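Local coordinates for protein ribose 5-phosphate isomerase (Trypanosoma cruzi, PDB 3M1P) that probably interconverts ribose 5-phosphate and ribulose 5-phosphate, as a type B ribose 5-phosphate isomerase whose assembly holds four chains, at residues N106-G111 with R121-T126; M56-E61 with P83-A88; N19-V24 with P33-P38. The protein carries 1 engineered substitution. All coordinates share one frame; numbering follows the deposited sequence.

Interaction 1. Residues N106-G111 with R121-T126; sequences NIVCVG and REIIIT
V108 and V110 of the strand meet I123 and I124 of the helix through aliphatic branches, and no flat group enters between them. The flat group of note stands further along the helix: I125 CD1 sits 3.7 Å above one face of the R121 guanidinium, over its centre, while NH2 of the same group forms a salt bridge with E26. In the contact itself, I123 CG2 is the shared methyl. It lies 3.5 Å from V108 CG2 and 3.7 Å from V110 CG1, so a single methyl spans two successive inward-facing positions of the strand. Its torsion explains the reach: CG1 turns to the backbone N side (chi1 -71°), which sets CG2 opposite that nitrogen. I123 CD1 adds a second touch on V110 CG1 at 4.0 Å, the two side chains running past each other in opposite senses. I124 joins more loosely, its CG1 4.5 Å from V108 CG1, and spends other parts of its surface on L20 and V24 of helix 17-26. Within the helix, T126 OG1 donates to E122 O over 2.6 Å, from the face of the carbonyl plane opposite to the one used by T126 N; E122 O is thus gripped twice. E122 OE2 is hydrogen-bonded to ND1 of H93 of the second subunit. Strand 107-111 and helix 121-126 run nearly antiparallel, at 176°, the strand-then-returning-helix unit of a Rossmann-like alpha/beta fold, here with every touching residue buried.

Interaction 2. Residues M56-E61 with P83-A88; sequences MVARKE and PGVRAA
A Schellman motif closes helix 46-58 of this alpha/beta fold, and beside it V57 and A58 rest against P83 and V85 in the loop that leads from helix 73-80 into strand 87-89, an outermost strand of the parallel sheet within the chain. K60 carries the motif's positive phi (68°); its N bonds back to V57 O over 2.9 Å, and a weak bond runs from E61 N to M56 O. The backbones of helix end and loop come nearest at G84, whose CA is 5.2 Å from the CA of A58. At G84 phi is again positive (96°), a conformation in which a side chain would jam against P83 O and which glycine, having none, can take. With CG1 anti to the backbone N (chi1 167°), V85 CG2 lies beside that nitrogen and meets both helix residues: it is 4.3 Å from V57 CG1 and 4.3 Å from A58 CB, a loose apolar seat rather than tight interlocking. V57 and V85 both go on to touch I107 in the buried interior, whereas P83 lies toward solvent. N106 takes the loop with both ends of its amide, ND2 to G84 O and OD1 to R86 N, and E149 OE2 accepts from G84 N. K81 NZ of the third subunit reaches V85 O and H152 of that subunit packs on P83, which puts this corner of the fold at a subunit boundary. No hydrogen bond joins the two segments directly; their tightest approach is a methyl on a carbonyl oxygen, A58 CB to P83 O at 3.4 Å.

Interaction 3. Residues N19-V24 with P33-P38; sequences NLILYV and PVYCGP
The CA atoms of I21 and P33 come within 5.6 Å of each other where helix 19-24 passes over strand 33-35. The two short segments run nearly antiparallel, at 162°, with their axes 8.5 Å apart at closest approach. P33 faces the helix and fits between I21 and V24, which stand about one helical turn apart. Its CG lies 3.7 Å from I21 CG2, the two side chains meeting at about a right angle, and also touches the main chain at I21 O. On the other flank V24 CG1, placed opposite its own backbone N by a chi1 of 171°, slides alongside the proline ring and reaches P33 CD at 4.0 Å. The same methyl is 3.9 Å from P33 N, a tertiary amide nitrogen with no hydrogen to offer, so the burial costs no polar group. Further along the strand I21 CD1 reaches Y35, coming to 4.0 Å from CB and 4.2 Å from CG, at the root of the ring and obliquely to it. The Y35 ring is held by its own chain: G37 N lies over the centre of one face, and OH donates over 2.6 Å to P38 O, which sits at the ring edge and in its plane. These neighbours probably limit the motion of the ring, and the ring of H17 also meets it, with the planes about 35° apart. The helix belongs to the beta-alpha-beta crossover from strand 3-9 to its outer neighbour 31-35. L20 and Y23 pack on helix 117-129, L20 also on T9 of strand 3-9; P33 touches I7 of that strand, and C36 and P38 lean on helix 46-58.

In the fold
Interaction 1 is the core contact, fully buried near the chain centre; interactions 2 and 3 are only partly buried, toward the two strands outermost in this chain's sheet. Interactions 1 and 3 each join a helix to a strand almost antiparallel, and their helices abut, with Y23 on R121. Interaction 2 instead sets a helix end against a loop, and meets interaction 1 through the paired strands 87-89 and 107-111. None has a hydrogen bond across it: valine and isoleucine methyls meet in 1, a proline and a tyrosine against isoleucine and valine in 3, valine and alanine methyls and a backbone carbonyl in 2. M56 SD packs on C36 SG between 2 and 3.

Interaction 1. Residues N106-G111 with R121-T126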
# COMPACT_ATOMS: atom_id res chain seq x y z
N ASN A 106 9.86 15.59 10.63
CA ASN A 106 11.31 15.67 10.58
C ASN A 106 11.98 14.31 10.58
O ASN A 106 13.18 14.21 10.37
CB ASN A 106 11.88 16.59 11.69
CG ASN A 106 11.29 16.30 13.07
OD1 ASN A 106 10.92 15.16 13.38
ND2 ASN A 106 11.19 17.34 13.91
N ILE A 107 11.21 13.25 10.82
CA ILE A 107 11.73 11.89 10.66
C ILE A 107 10.80 11.04 9.79
O ILE A 107 9.60 10.98 10.04
CB ILE A 107 12.01 11.19 12.03
CG1 ILE A 107 13.10 11.94 12.83
CG2 ILE A 107 12.38 9.70 11.80
CD1 ILE A 107 13.48 11.32 14.16
N VAL A 108 11.35 10.38 8.77
CA VAL A 108 10.59 9.44 7.96
C VAL A 108 10.90 8.03 8.44
O VAL A 108 12.07 7.69 8.66
CB VAL A 108 10.82 9.62 6.42
CG1 VAL A 108 12.28 9.37 5.98
CG2 VAL A 108 9.85 8.74 5.61
N CYS A 109 9.85 7.22 8.64
CA CYS A 109 10.01 5.82 9.01
C CYS A 109 9.47 4.93 7.91
O CYS A 109 8.44 5.23 7.32
CB CYS A 109 9.31 5.52 10.34
SG CYS A 109 9.87 6.59 11.73
N VAL A 110 10.18 3.83 7.65
CA VAL A 110 9.77 2.85 6.65
C VAL A 110 10.00 1.43 7.15
O VAL A 110 10.82 1.19 8.05
CB VAL A 110 10.54 3.04 5.30
CG1 VAL A 110 10.23 4.40 4.67
CG2 VAL A 110 12.04 2.88 5.49
N GLY A 111 9.27 0.49 6.56
CA GLY A 111 9.43 -0.92 6.86
C GLY A 111 10.07 -1.67 5.70
O GLY A 111 9.52 -1.70 4.59
N ARG A 121 12.97 4.08 -1.64
CA ARG A 121 13.70 5.10 -2.39
C ARG A 121 12.82 6.33 -2.67
O ARG A 121 13.21 7.46 -2.36
CB ARG A 121 14.25 4.51 -3.69
CG ARG A 121 15.09 5.52 -4.48
CD ARG A 121 15.63 4.94 -5.79
NE ARG A 121 16.27 5.99 -6.58
CZ ARG A 121 15.62 6.82 -7.40
NH1 ARG A 121 14.31 6.73 -7.55
NH2 ARG A 121 16.29 7.76 -8.06
N GLU A 122 11.64 6.10 -3.24
CA GLU A 122 10.69 7.14 -3.57
C GLU A 122 10.23 7.90 -2.33
O GLU A 122 10.13 9.13 -2.36
CB GLU A 122 9.49 6.51 -4.28
CG GLU A 122 8.49 7.51 -4.85
CD GLU A 122 7.28 6.82 -5.43
OE1 GLU A 122 6.55 6.16 -4.67
OE2 GLU A 122 7.07 6.92 -6.64
N ILE A 123 9.95 7.16 -1.26
CA ILE A 123 9.57 7.76 0.02
C ILE A 123 10.66 8.71 0.54
O ILE A 123 10.37 9.86 0.88
CB ILE A 123 9.24 6.67 1.06
CG1 ILE A 123 7.92 5.97 0.71
CG2 ILE A 123 9.19 7.23 2.51
CD1 ILE A 123 7.71 4.70 1.52
N ILE A 124 11.91 8.24 0.59
CA ILE A 124 13.00 9.06 1.13
C ILE A 124 13.19 10.33 0.32
O ILE A 124 13.27 11.42 0.88
CB ILE A 124 14.31 8.23 1.30
CG1 ILE A 124 14.16 7.28 2.48
CG2 ILE A 124 15.55 9.16 1.51
CD1 ILE A 124 15.21 6.20 2.54
N ILE A 125 13.21 10.20 -1.01
CA ILE A 125 13.38 11.35 -1.90
C ILE A 125 12.24 12.35 -1.77
O ILE A 125 12.49 13.55 -1.62
CB ILE A 125 13.61 10.88 -3.37
CG1 ILE A 125 15.00 10.22 -3.51
CG2 ILE A 125 13.36 12.05 -4.38
CD1 ILE A 125 15.16 9.28 -4.73
N THR A 126 11.01 11.87 -1.82
CA THR A 126 9.84 12.72 -1.68
C THR A 126 9.80 13.46 -0.33
O THR A 126 9.52 14.65 -0.27
CB THR A 126 8.53 11.90 -1.87
OG1 THR A 126 8.62 11.16 -3.09
CG2 THR A 126 7.32 12.83 -1.89

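Interaction 2. Residues M56-E61 with P83-A88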
# COMPACT_ATOMS: atom_id res chain seq x y z
N MET A 56 19.24 13.31 17.95
CA MET A 56 20.00 14.14 17.02
C MET A 56 19.10 15.18 16.35
O MET A 56 19.48 16.35 16.23
CB MET A 56 20.70 13.27 15.99
CG MET A 56 21.79 12.39 16.58
SD MET A 56 22.44 11.21 15.39
CE MET A 56 23.32 12.31 14.28
N VAL A 57 17.92 14.74 15.93
CA VAL A 57 16.93 15.64 15.33
C VAL A 57 16.44 16.67 16.37
O VAL A 57 16.44 17.87 16.10
CB VAL A 57 15.73 14.86 14.71
CG1 VAL A 57 14.58 15.82 14.37
CG2 VAL A 57 16.16 14.06 13.48
N ALA A 58 16.04 16.20 17.54
CA ALA A 58 15.57 17.09 18.61
C ALA A 58 16.64 18.12 19.03
O ALA A 58 16.31 19.31 19.20
CB ALA A 58 15.11 16.28 19.81
N ARG A 59 17.89 17.68 19.19
CA ARG A 59 19.00 18.58 19.53
C ARG A 59 19.44 19.42 18.34
O ARG A 59 20.30 20.29 18.48
CB ARG A 59 20.18 17.79 20.11
CG ARG A 59 19.91 17.18 21.48
CD ARG A 59 21.15 16.60 22.11
NE ARG A 59 20.91 16.09 23.46
CZ ARG A 59 20.99 16.82 24.58
NH1 ARG A 59 21.29 18.12 24.53
NH2 ARG A 59 20.75 16.25 25.75
N LYS A 60 18.85 19.14 17.17
CA LYS A 60 19.11 19.87 15.91
C LYS A 60 20.52 19.65 15.34
O LYS A 60 21.01 20.45 14.55
CB LYS A 60 18.75 21.36 16.01
CG LYS A 60 17.30 21.66 16.43
CD LYS A 60 17.14 23.11 16.87
CE LYS A 60 15.78 23.36 17.53
NZ LYS A 60 14.60 23.25 16.56
N GLU A 61 21.16 18.55 15.73
CA GLU A 61 22.44 18.13 15.15
C GLU A 61 22.30 17.76 13.69
O GLU A 61 23.25 17.90 12.91
CB GLU A 61 23.01 16.94 15.90
CG GLU A 61 23.54 17.28 17.28
CD GLU A 61 23.95 16.06 18.04
OE1 GLU A 61 24.46 15.10 17.42
OE2 GLU A 61 23.75 16.06 19.28
N PRO A 83 10.73 14.68 22.51
CA PRO A 83 10.08 15.96 22.24
C PRO A 83 10.77 16.71 21.10
O PRO A 83 11.99 16.70 21.02
CB PRO A 83 10.21 16.72 23.56
CG PRO A 83 10.47 15.67 24.59
CD PRO A 83 11.28 14.63 23.87
N GLY A 84 9.98 17.33 20.23
CA GLY A 84 10.52 18.04 19.07
C GLY A 84 10.51 17.17 17.83
O GLY A 84 10.69 17.65 16.72
N VAL A 85 10.30 15.87 18.01
CA VAL A 85 10.31 14.95 16.89
C VAL A 85 8.89 14.77 16.34
O VAL A 85 7.91 14.65 17.11
CB VAL A 85 10.96 13.60 17.27
CG1 VAL A 85 10.69 12.53 16.22
CG2 VAL A 85 12.44 13.78 17.48
N ARG A 86 8.79 14.78 15.02
CA ARG A 86 7.56 14.43 14.31
C ARG A 86 7.93 13.36 13.30
O ARG A 86 8.40 13.66 12.20
CB ARG A 86 6.93 15.66 13.65
CG ARG A 86 6.47 16.72 14.66
CD ARG A 86 5.80 17.89 13.97
NE ARG A 86 6.76 18.60 13.13
CZ ARG A 86 7.71 19.41 13.60
NH1 ARG A 86 7.82 19.63 14.91
NH2 ARG A 86 8.56 19.99 12.75
N ALA A 87 7.75 12.11 13.71
CA ALA A 87 8.19 10.95 12.96
C ALA A 87 7.01 10.30 12.27
O ALA A 87 6.04 9.88 12.92
CB ALA A 87 8.87 9.95 13.88
N ALA A 88 7.11 10.24 10.94
CA ALA A 88 6.02 9.77 10.08
C ALA A 88 6.34 8.41 9.49
O ALA A 88 7.31 8.27 8.71
CB ALA A 88 5.76 10.79 8.98

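Interaction 3. Residues N19-V24 with P33-P38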
# COMPACT_ATOMS: atom_id res chain seq x y z
N ASN A 19 21.74 1.31 0.62
CA ASN A 19 20.57 1.82 -0.14
C ASN A 19 20.08 3.16 0.42
O ASN A 19 19.91 4.14 -0.31
CB ASN A 19 19.39 0.83 -0.09
CG ASN A 19 19.69 -0.52 -0.72
OD1 ASN A 19 19.11 -0.89 -1.74
ND2 ASN A 19 20.57 -1.28 -0.08
N LEU A 20 19.84 3.19 1.73
CA LEU A 20 19.32 4.38 2.41
C LEU A 20 20.27 5.57 2.26
O LEU A 20 19.83 6.67 1.94
CB LEU A 20 19.07 4.09 3.89
CG LEU A 20 18.17 2.89 4.16
CD1 LEU A 20 18.15 2.60 5.65
CD2 LEU A 20 16.75 3.11 3.60
N ILE A 21 21.57 5.32 2.47
CA ILE A 21 22.61 6.34 2.28
C ILE A 21 22.53 6.90 0.86
O ILE A 21 22.44 8.12 0.65
CB ILE A 21 24.04 5.79 2.60
CG1 ILE A 21 24.19 5.49 4.09
CG2 ILE A 21 25.12 6.77 2.12
CD1 ILE A 21 25.38 4.60 4.45
N LEU A 22 22.51 5.99 -0.12
CA LEU A 22 22.36 6.36 -1.52
C LEU A 22 21.06 7.15 -1.81
O LEU A 22 21.11 8.17 -2.50
CB LEU A 22 22.47 5.12 -2.42
CG LEU A 22 22.33 5.34 -3.93
CD1 LEU A 22 23.43 6.28 -4.45
CD2 LEU A 22 22.31 4.02 -4.72
N TYR A 23 19.92 6.69 -1.29
CA TYR A 23 18.63 7.38 -1.56
C TYR A 23 18.61 8.83 -1.05
O TYR A 23 18.01 9.72 -1.67
CB TYR A 23 17.42 6.60 -1.02
CG TYR A 23 17.33 5.16 -1.51
CD1 TYR A 23 17.85 4.79 -2.76
CD2 TYR A 23 16.73 4.17 -0.73
CE1 TYR A 23 17.78 3.48 -3.22
CE2 TYR A 23 16.65 2.85 -1.18
CZ TYR A 23 17.18 2.52 -2.42
OH TYR A 23 17.11 1.23 -2.89
N VAL A 24 19.28 9.06 0.08
CA VAL A 24 19.40 10.41 0.64
C VAL A 24 20.20 11.31 -0.31
O VAL A 24 19.78 12.43 -0.63
CB VAL A 24 20.04 10.37 2.05
CG1 VAL A 24 20.38 11.77 2.54
CG2 VAL A 24 19.10 9.65 3.03
N PRO A 33 23.93 12.29 4.14
CA PRO A 33 23.60 11.17 5.02
C PRO A 33 24.62 11.02 6.15
O PRO A 33 25.84 11.14 5.93
CB PRO A 33 23.65 9.94 4.10
CG PRO A 33 24.46 10.35 2.93
CD PRO A 33 24.39 11.84 2.81
N VAL A 34 24.10 10.78 7.35
CA VAL A 34 24.90 10.55 8.55
C VAL A 34 24.44 9.21 9.07
O VAL A 34 23.39 9.09 9.71
CB VAL A 34 24.68 11.67 9.62
CG1 VAL A 34 25.58 11.47 10.83
CG2 VAL A 34 24.90 13.06 9.01
N TYR A 35 25.20 8.17 8.75
CA TYR A 35 24.78 6.83 9.13
C TYR A 35 25.05 6.53 10.61
O TYR A 35 26.20 6.55 11.06
CB TYR A 35 25.37 5.75 8.23
CG TYR A 35 24.85 4.39 8.60
CD1 TYR A 35 23.51 4.06 8.39
CD2 TYR A 35 25.69 3.45 9.20
CE1 TYR A 35 23.02 2.81 8.77
CE2 TYR A 35 25.21 2.21 9.58
CZ TYR A 35 23.88 1.89 9.36
OH TYR A 35 23.41 0.65 9.73
N CYS A 36 23.97 6.25 11.34
CA CYS A 36 24.01 6.04 12.78
C CYS A 36 23.37 4.70 13.17
O CYS A 36 23.03 4.50 14.33
CB CYS A 36 23.30 7.19 13.50
SG CYS A 36 24.09 8.81 13.31
N GLY A 37 23.22 3.80 12.21
CA GLY A 37 22.58 2.51 12.46
C GLY A 37 23.63 1.49 12.83
O GLY A 37 24.80 1.84 12.98
N PRO A 38 23.24 0.21 12.97
CA PRO A 38 24.22 -0.79 13.39
C PRO A 38 25.36 -0.86 12.37
O PRO A 38 25.13 -0.68 11.17
CB PRO A 38 23.42 -2.10 13.41
CG PRO A 38 22.01 -1.71 13.43
CD PRO A 38 21.92 -0.40 12.73